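Local coordinates for protein cellulase (Soil metagenome, PDB 5I2U) that probably hydrolyses the beta-1,4-glucosidic bonds of cellulose as a halotolerant glycoside hydrolase family 5 enzyme with a TIM-barrel fold, at residues A[57-62]-A[320-325]; A[191-196]-A[216-221]; A[220-225]-A[247-252]. All blocks are in the same frame, centred on the assembly; numbering follows the deposited sequence.

Contact 1: A[57-62]-A[320-325]; sequences RGASLG and NSIRNA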
loop_
_atom_site.group_PDB
_atom_site.type_symbol
_atom_site.label_atom_id
_atom_site.label_comp_id
_atom_site.label_asym_id
_atom_site.label_seq_id
_atom_site.Cartn_x
_atom_site.Cartn_y
_atom_site.Cartn_z
ATOM N N ARG A 57 -9.667 -2.041 2.541
ATOM C CA ARG A 57 -9.513 -0.700 3.104
ATOM C C ARG A 57 -8.670 -0.797 4.356
ATOM O O ARG A 57 -8.952 -1.608 5.232
ATOM C CB ARG A 57 -10.869 -0.118 3.470
ATOM C CG ARG A 57 -11.797 0.093 2.283
ATOM C CD ARG A 57 -13.074 -0.653 2.547
ATOM N NE ARG A 57 -14.043 -0.580 1.467
ATOM C CZ ARG A 57 -15.063 -1.426 1.332
ATOM N NH1 ARG A 57 -15.268 -2.400 2.223
ATOM N NH2 ARG A 57 -15.894 -1.292 0.299
ATOM N N GLY A 58 -7.617 0.012 4.424
ATOM C CA GLY A 58 -6.754 0.028 5.599
ATOM C C GLY A 58 -5.776 1.191 5.653
ATOM O O GLY A 58 -6.020 2.250 5.075
ATOM N N ALA A 59 -4.670 0.969 6.352
ATOM C CA ALA A 59 -3.712 2.016 6.670
ATOM C C ALA A 59 -2.265 1.525 6.509
ATOM O O ALA A 59 -1.972 0.372 6.778
ATOM C CB ALA A 59 -3.953 2.501 8.085
ATOM N N SER A 60 -1.392 2.421 6.046
ATOM C CA SER A 60 0.033 2.161 5.911
ATOM C C SER A 60 0.803 2.714 7.096
ATOM O O SER A 60 0.579 3.849 7.516
ATOM C CB SER A 60 0.573 2.810 4.649
ATOM O OG SER A 60 1.930 2.455 4.425
ATOM N N LEU A 61 1.712 1.898 7.635
ATOM C CA LEU A 61 2.735 2.407 8.549
ATOM C C LEU A 61 3.605 3.298 7.689
ATOM O O LEU A 61 3.631 3.150 6.461
ATOM C CB LEU A 61 3.561 1.280 9.161
ATOM C CG LEU A 61 2.784 0.212 9.942
ATOM C CD1 LEU A 61 3.697 -0.900 10.427
ATOM C CD2 LEU A 61 2.045 0.818 11.128
ATOM N N GLY A 62 4.258 4.274 8.302
ATOM C CA GLY A 62 5.159 5.142 7.558
ATOM C C GLY A 62 6.517 4.472 7.393
ATOM O O GLY A 62 6.772 3.403 7.953
ATOM N N ASN A 320 -12.513 6.651 10.839
ATOM C CA ASN A 320 -13.941 6.665 10.516
ATOM C C ASN A 320 -14.200 6.182 9.110
ATOM O O ASN A 320 -15.107 5.381 8.901
ATOM C CB ASN A 320 -14.566 8.056 10.698
ATOM C CG ASN A 320 -14.650 8.481 12.155
ATOM O OD1 ASN A 320 -14.796 7.660 13.057
ATOM N ND2 ASN A 320 -14.555 9.775 12.387
ATOM N N SER A 321 -13.400 6.665 8.165
ATOM C CA SER A 321 -13.496 6.248 6.770
ATOM C C SER A 321 -13.382 4.740 6.632
ATOM O O SER A 321 -14.167 4.113 5.918
ATOM C CB SER A 321 -12.405 6.923 5.911
ATOM O OG SER A 321 -12.719 8.274 5.600
ATOM N N ILE A 322 -12.411 4.154 7.323
ATOM C CA ILE A 322 -12.174 2.725 7.212
ATOM C C ILE A 322 -13.281 1.941 7.913
ATOM O O ILE A 322 -13.728 0.926 7.391
ATOM C CB ILE A 322 -10.771 2.320 7.743
ATOM C CG1 ILE A 322 -9.687 2.976 6.898
ATOM C CG2 ILE A 322 -10.570 0.805 7.701
ATOM C CD1 ILE A 322 -8.327 3.000 7.553
ATOM N N ARG A 323 -13.695 2.403 9.085
ATOM C CA ARG A 323 -14.727 1.714 9.887
ATOM C C ARG A 323 -16.111 1.682 9.233
ATOM O O ARG A 323 -16.798 0.670 9.311
ATOM C CB ARG A 323 -14.852 2.343 11.275
ATOM C CG ARG A 323 -13.779 1.906 12.246
ATOM C CD ARG A 323 -13.884 2.717 13.524
ATOM N NE ARG A 323 -15.163 2.459 14.174
ATOM C CZ ARG A 323 -15.446 1.416 14.968
ATOM N NH1 ARG A 323 -14.527 0.499 15.290
ATOM N NH2 ARG A 323 -16.680 1.302 15.465
ATOM N N ASN A 324 -16.506 2.782 8.594
ATOM C CA ASN A 324 -17.821 2.865 7.971
ATOM C C ASN A 324 -17.861 2.052 6.657
ATOM O O ASN A 324 -18.846 1.368 6.377
ATOM C CB ASN A 324 -18.309 4.336 7.902
ATOM C CG ASN A 324 -18.949 4.719 6.568
ATOM O OD1 ASN A 324 -18.275 4.801 5.541
ATOM N ND2 ASN A 324 -20.248 5.005 6.593
ATOM N N ALA A 325 -16.776 2.095 5.882
ATOM C CA ALA A 325 -16.619 1.247 4.691
ATOM C C ALA A 325 -16.597 -0.257 5.033
ATOM O O ALA A 325 -17.240 -1.039 4.350
ATOM C CB ALA A 325 -15.359 1.640 3.928
#
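The guanidinium of Arg57 meets the last turn of helix 313-325 at Ala325 and is held by partners at both of its terminal nitrogens: NH2 forms a salt bridge with Glu275 OE1, and NH1 a hydrogen bond with Asn326 OD1, just past the helix. The carbonyl of Ala325 approaches differently. Its O lies over one face of the guanidinium, 3.2 Å from Arg57 NH1, at too poor an angle for a hydrogen bond, though a positive group beside the C-terminal end of a helix is probably welcome electrostatically. The aliphatic part of the arginine packs too, with Arg57 CD 3.5 Å from Ala325 CB and NE nearly as close to the same methyl. This path follows from chi1 of -64°, which sets CG beside the backbone N, and from a bend at chi2. One turn earlier, Ile322 points its two branches at the strand backbone. CD1, at the end of the longer branch, comes to 3.5 Å from Gly58 O, and CG2 rests 3.8 Å from Arg57 O. CD1 also reaches the methyl of Ala59 at 4.4 Å. A leucine in place of Arg57 would probably cost Glu275 this salt bridge and Asn326 OD1 this hydrogen bond, leaving the chain just past the helix freer to move. Strand 57-61 and the helical segment 320-325 run roughly antiparallel, at 154°, their axes 8.1 Å apart at closest approach. Strand 281-286 flanks the first strand, and its Trp281 touches both Arg57 and Ile322. Helix 264-276 supplies Glu275 and also Trp267, which bonds Ser321 OG. The final helix thus packs on the outside of the barrel where its first and last strands join.

Contact 2: A[191-196]-A[216-221]; sequences IILVGS and NIMYTM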
loop_
_atom_site.group_PDB
_atom_site.type_symbol
_atom_site.label_atom_id
_atom_site.label_comp_id
_atom_site.label_asym_id
_atom_site.label_seq_id
_atom_site.Cartn_x
_atom_site.Cartn_y
_atom_site.Cartn_z
ATOM N N ILE A 191 -0.623 -11.530 -5.090
ATOM C CA ILE A 191 -0.760 -10.264 -5.816
ATOM C C ILE A 191 0.560 -9.498 -5.768
ATOM O O ILE A 191 1.234 -9.493 -4.735
ATOM C CB ILE A 191 -1.873 -9.331 -5.251
ATOM C CG1 ILE A 191 -3.215 -10.063 -5.044
ATOM C CG2 ILE A 191 -2.067 -8.118 -6.171
ATOM C CD1 ILE A 191 -3.834 -10.681 -6.288
ATOM N N ILE A 192 0.913 -8.883 -6.900
ATOM C CA ILE A 192 2.059 -7.996 -7.010
ATOM C C ILE A 192 1.551 -6.652 -7.482
ATOM O O ILE A 192 0.914 -6.573 -8.537
ATOM C CB ILE A 192 3.106 -8.484 -8.031
ATOM C CG1 ILE A 192 3.632 -9.880 -7.655
ATOM C CG2 ILE A 192 4.259 -7.484 -8.086
ATOM C CD1 ILE A 192 4.441 -10.574 -8.743
ATOM N N LEU A 193 1.848 -5.600 -6.718
ATOM C CA LEU A 193 1.427 -4.266 -7.074
ATOM C C LEU A 193 2.583 -3.545 -7.737
ATOM O O LEU A 193 3.701 -3.569 -7.225
ATOM C CB LEU A 193 0.974 -3.523 -5.829
ATOM C CG LEU A 193 -0.092 -4.187 -4.950
ATOM C CD1 LEU A 193 -0.476 -3.197 -3.859
ATOM C CD2 LEU A 193 -1.333 -4.616 -5.718
ATOM N N VAL A 194 2.306 -2.880 -8.856
ATOM C CA VAL A 194 3.345 -2.289 -9.714
ATOM C C VAL A 194 3.214 -0.774 -9.769
ATOM O O VAL A 194 2.195 -0.250 -10.189
ATOM C CB VAL A 194 3.260 -2.855 -11.147
ATOM C CG1 VAL A 194 4.254 -2.160 -12.085
ATOM C CG2 VAL A 194 3.509 -4.353 -11.119
ATOM N N GLY A 195 4.272 -0.087 -9.365
ATOM C CA GLY A 195 4.323 1.351 -9.381
ATOM C C GLY A 195 4.590 1.880 -10.770
ATOM O O GLY A 195 5.002 1.135 -11.658
ATOM N N SER A 196 4.358 3.179 -10.942
ATOM C CA SER A 196 4.605 3.863 -12.202
ATOM C C SER A 196 5.167 5.267 -11.941
ATOM O O SER A 196 5.071 5.771 -10.809
ATOM C CB SER A 196 3.326 3.914 -13.046
ATOM O OG SER A 196 2.294 4.616 -12.396
ATOM N N ASN A 216 -2.367 -11.918 -11.902
ATOM C CA ASN A 216 -2.466 -11.419 -10.531
ATOM C C ASN A 216 -1.507 -10.275 -10.210
ATOM O O ASN A 216 -0.832 -10.276 -9.179
ATOM C CB ASN A 216 -2.318 -12.574 -9.527
ATOM C CG ASN A 216 -3.529 -13.462 -9.486
ATOM O OD1 ASN A 216 -4.537 -13.204 -10.144
ATOM N ND2 ASN A 216 -3.435 -14.535 -8.722
ATOM N N ILE A 217 -1.434 -9.318 -11.125
ATOM C CA ILE A 217 -0.792 -8.052 -10.835
ATOM C C ILE A 217 -1.806 -6.916 -10.948
ATOM O O ILE A 217 -2.811 -7.038 -11.661
ATOM C CB ILE A 217 0.460 -7.787 -11.700
ATOM C CG1 ILE A 217 0.111 -7.370 -13.130
ATOM C CG2 ILE A 217 1.370 -9.009 -11.697
ATOM C CD1 ILE A 217 1.231 -6.594 -13.792
ATOM N N MET A 218 -1.534 -5.838 -10.209
ATOM C CA MET A 218 -2.257 -4.575 -10.348
ATOM C C MET A 218 -1.266 -3.436 -10.343
ATOM O O MET A 218 -0.119 -3.583 -9.920
ATOM C CB MET A 218 -3.262 -4.392 -9.222
ATOM C CG MET A 218 -4.132 -5.612 -8.979
ATOM S SD MET A 218 -5.385 -5.332 -7.726
ATOM C CE MET A 218 -6.661 -4.490 -8.681
ATOM N N TYR A 219 -1.724 -2.299 -10.839
ATOM C CA TYR A 219 -0.915 -1.097 -10.914
ATOM C C TYR A 219 -1.343 -0.117 -9.824
ATOM O O TYR A 219 -2.535 0.025 -9.548
ATOM C CB TYR A 219 -1.040 -0.495 -12.308
ATOM C CG TYR A 219 -0.526 -1.442 -13.373
ATOM C CD1 TYR A 219 0.826 -1.461 -13.724
ATOM C CD2 TYR A 219 -1.381 -2.356 -13.993
ATOM C CE1 TYR A 219 1.293 -2.327 -14.693
ATOM C CE2 TYR A 219 -0.920 -3.228 -14.972
ATOM C CZ TYR A 219 0.415 -3.211 -15.318
ATOM O OH TYR A 219 0.882 -4.089 -16.272
ATOM N N THR A 220 -0.372 0.536 -9.186
ATOM C CA THR A 220 -0.694 1.406 -8.082
ATOM C C THR A 220 -1.010 2.800 -8.562
ATOM O O THR A 220 -0.578 3.229 -9.648
ATOM C CB THR A 220 0.373 1.406 -6.973
ATOM O OG1 THR A 220 1.621 1.853 -7.498
ATOM C CG2 THR A 220 0.528 0.002 -6.386
ATOM N N MET A 221 -1.809 3.489 -7.754
ATOM C CA MET A 221 -2.053 4.914 -7.921
ATOM C C MET A 221 -2.011 5.537 -6.545
ATOM O O MET A 221 -2.591 4.986 -5.619
ATOM C CB MET A 221 -3.407 5.155 -8.601
ATOM C CG MET A 221 -3.642 6.594 -9.035
ATOM S SD MET A 221 -4.401 7.649 -7.776
ATOM C CE MET A 221 -6.086 7.041 -7.801
#
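Val194 lies alongside the ring of Tyr219, both side chains directed to the helix side of the sheet, with Val194 CB 3.8 Å from Tyr219 CD1. Its CG1, anti to the backbone N (chi1 175°), also follows the ring at CD1 and CE1, while CG2 turns to Ile217 CD1 at 4.2 Å. On the same face, Ile192 CB meets Ile217 CG2. The other face, toward the barrel interior, carries Leu193: its CB presses on the Thr220 methyl, CG2, at 3.6 Å, and its CD2 lies beside Met218 CB. Parallel backbone bonds set this register. Ile192 N reaches Asn216 O, and Met218 N returns to Ile192 O. Next, Val194 N binds Met218 O at 2.7 Å, and Thr220 N closes on Val194 O at 2.9 Å. Farther out, Tyr219 OH is tied to Ile211 N, and the Asn216 amide bonds Asp189 O and Val41 N, linking the strand start to a residue of the magnesium site. Helix 169-186 covers Ile192 and Val194, whereas Phe247 and Ser249 meet Leu193 inside. A strand pair of this kind, parallel, joined through helical segments and twisted by 42°, with one face under helices and the other inward, is characteristic of neighbouring strands in a (beta/alpha)8 barrel, here the fifth and sixth.

Contact 3: A[220-225]-A[247-252]; sequences TMHFYA and FVSECG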
loop_
_atom_site.group_PDB
_atom_site.type_symbol
_atom_site.label_atom_id
_atom_site.label_comp_id
_atom_site.label_asym_id
_atom_site.label_seq_id
_atom_site.Cartn_x
_atom_site.Cartn_y
_atom_site.Cartn_z
ATOM N N THR A 220 -0.372 0.536 -9.186
ATOM C CA THR A 220 -0.694 1.406 -8.082
ATOM C C THR A 220 -1.010 2.800 -8.562
ATOM O O THR A 220 -0.578 3.229 -9.648
ATOM C CB THR A 220 0.373 1.406 -6.973
ATOM O OG1 THR A 220 1.621 1.853 -7.498
ATOM C CG2 THR A 220 0.528 0.002 -6.386
ATOM N N MET A 221 -1.809 3.489 -7.754
ATOM C CA MET A 221 -2.053 4.914 -7.921
ATOM C C MET A 221 -2.011 5.537 -6.545
ATOM O O MET A 221 -2.591 4.986 -5.619
ATOM C CB MET A 221 -3.407 5.155 -8.601
ATOM C CG MET A 221 -3.642 6.594 -9.035
ATOM S SD MET A 221 -4.401 7.649 -7.776
ATOM C CE MET A 221 -6.086 7.041 -7.801
ATOM N N HIS A 222 -1.306 6.660 -6.411
ATOM C CA HIS A 222 -1.248 7.418 -5.162
ATOM C C HIS A 222 -1.837 8.818 -5.337
ATOM O O HIS A 222 -1.492 9.532 -6.276
ATOM C CB HIS A 222 0.189 7.536 -4.666
ATOM C CG HIS A 222 0.797 6.237 -4.224
ATOM N ND1 HIS A 222 2.041 6.175 -3.646
ATOM C CD2 HIS A 222 0.341 4.963 -4.264
ATOM C CE1 HIS A 222 2.328 4.920 -3.350
ATOM N NE2 HIS A 222 1.314 4.164 -3.718
ATOM N N PHE A 223 -2.735 9.201 -4.432
ATOM C CA PHE A 223 -3.307 10.548 -4.444
ATOM C C PHE A 223 -3.272 11.166 -3.052
ATOM O O PHE A 223 -3.338 10.464 -2.055
ATOM C CB PHE A 223 -4.745 10.533 -4.983
ATOM C CG PHE A 223 -5.736 9.924 -4.042
ATOM C CD1 PHE A 223 -6.308 10.681 -3.021
ATOM C CD2 PHE A 223 -6.109 8.599 -4.172
ATOM C CE1 PHE A 223 -7.212 10.117 -2.139
ATOM C CE2 PHE A 223 -7.013 8.032 -3.294
ATOM C CZ PHE A 223 -7.569 8.787 -2.279
ATOM N N TYR A 224 -3.233 12.494 -3.023
ATOM C CA TYR A 224 -3.281 13.308 -1.817
ATOM C C TYR A 224 -4.310 14.374 -2.124
ATOM O O TYR A 224 -4.108 15.220 -3.004
ATOM C CB TYR A 224 -1.904 13.850 -1.453
ATOM C CG TYR A 224 -1.126 12.748 -0.798
ATOM C CD1 TYR A 224 -0.468 11.785 -1.567
ATOM C CD2 TYR A 224 -1.157 12.577 0.582
ATOM C CE1 TYR A 224 0.189 10.712 -0.970
ATOM C CE2 TYR A 224 -0.494 11.519 1.184
ATOM C CZ TYR A 224 0.175 10.586 0.402
ATOM O OH TYR A 224 0.826 9.540 0.994
ATOM N N ALA A 225 -5.438 14.286 -1.428
ATOM C CA ALA A 225 -6.677 14.934 -1.847
ATOM C C ALA A 225 -6.632 16.466 -1.890
ATOM O O ALA A 225 -7.387 17.078 -2.659
ATOM C CB ALA A 225 -7.838 14.455 -0.989
ATOM N N PHE A 247 -4.908 -0.432 -7.884
ATOM C CA PHE A 247 -4.961 -0.573 -6.429
ATOM C C PHE A 247 -4.289 0.670 -5.861
ATOM O O PHE A 247 -3.124 0.934 -6.156
ATOM C CB PHE A 247 -4.200 -1.842 -6.026
ATOM C CG PHE A 247 -4.351 -2.243 -4.579
ATOM C CD1 PHE A 247 -3.811 -1.471 -3.553
ATOM C CD2 PHE A 247 -4.988 -3.433 -4.245
ATOM C CE1 PHE A 247 -3.950 -1.861 -2.226
ATOM C CE2 PHE A 247 -5.126 -3.823 -2.924
ATOM C CZ PHE A 247 -4.597 -3.037 -1.913
ATOM N N VAL A 248 -5.012 1.428 -5.042
ATOM C CA VAL A 248 -4.448 2.606 -4.356
ATOM C C VAL A 248 -3.671 2.147 -3.101
ATOM O O VAL A 248 -4.253 1.939 -2.032
ATOM C CB VAL A 248 -5.561 3.617 -4.011
ATOM C CG1 VAL A 248 -5.044 4.752 -3.134
ATOM C CG2 VAL A 248 -6.170 4.171 -5.300
ATOM N N SER A 249 -2.358 1.953 -3.247
ATOM C CA SER A 249 -1.530 1.423 -2.154
ATOM C C SER A 249 -1.099 2.520 -1.172
ATOM O O SER A 249 -0.587 2.222 -0.085
ATOM C CB SER A 249 -0.312 0.673 -2.702
ATOM O OG SER A 249 0.516 1.523 -3.459
ATOM N N GLU A 250 -1.309 3.780 -1.548
ATOM C CA GLU A 250 -1.048 4.884 -0.639
ATOM C C GLU A 250 -1.889 6.078 -1.018
ATOM O O GLU A 250 -1.946 6.449 -2.196
ATOM C CB GLU A 250 0.416 5.276 -0.718
ATOM C CG GLU A 250 0.880 6.178 0.394
ATOM C CD GLU A 250 2.286 6.649 0.151
ATOM O OE1 GLU A 250 3.212 5.804 0.209
ATOM O OE2 GLU A 250 2.446 7.859 -0.108
ATOM N N CYS A 251 -2.555 6.666 -0.035
ATOM C CA CYS A 251 -3.285 7.898 -0.253
ATOM C C CYS A 251 -3.512 8.662 1.026
ATOM O O CYS A 251 -3.378 8.121 2.129
ATOM C CB CYS A 251 -4.643 7.635 -0.942
ATOM S SG CYS A 251 -5.857 6.671 -0.012
ATOM N N GLY A 252 -3.894 9.917 0.871
ATOM C CA GLY A 252 -4.245 10.753 2.016
ATOM C C GLY A 252 -5.099 11.964 1.714
ATOM O O GLY A 252 -5.368 12.291 0.545
#
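The strand segments 220-224 and 247-249 run parallel in sense, at 55° to each other, and the backbone bonding is interrupted where the second chain turns a corner at Glu250: Met221 N binds Phe247 O before it, and Gly252 N binds Phe223 O (3.0 Å) and Ala225 N Gly252 O after it. Glu250 CB sits squarely over one face of the His222 imidazole, 3.3 Å from its centroid, a CH-pi contact. At the ring's edge, His222 NE2 donates in plane to Ser249 OG at 2.8 Å. Extended with CG anti to the backbone N (chi1 -166°), Glu250 brings OE2 to Tyr224 OH at 2.6 Å, on the anti side, 28° out of the carboxylate plane. The Tyr224 ring spreads one face over Gly252 N. On the opposite face of the sheet, Cys251 CB lies over the Phe223 ring, its SG approaching obliquely, and Val248 CG1 touches Phe223 CE2. Beyond the pair, Arg89 forms a salt bridge with Glu250 OE1, Glu163 OE2 hydrogen-bonds His222 ND1, and Glu159 bonds Ser249 OG. These bonds probably restrict how the carboxylate and the imidazole can turn; a glutamate late on the seventh strand, bound here to glycerol, is consistent with the family 5 nucleophile.

How the contacts relate
All three contacts belong to one eight-stranded barrel. Contacts 2 and 3 share Thr220 and Met221 and together span strands five to seven: Tyr219 O of contact 2 probably bonds Phe247 N of contact 3 at 2.9 Å, and Leu193 CD1 packs on Phe247 CD1 at 3.8 Å. Contact 1 encloses both along the chain and lies across the barrel from contact 2, their centres about 19 Å apart; it comes within about 5 Å of contact 3, nearest atoms, without touching. Contact 3 contains Glu250, the probable nucleophile, its side chain about 3 Å from a glycerol, probably from the crystallisation liquor; the side chain of Asn216 in contact 2 lies about 8 Å from the magnesium ion.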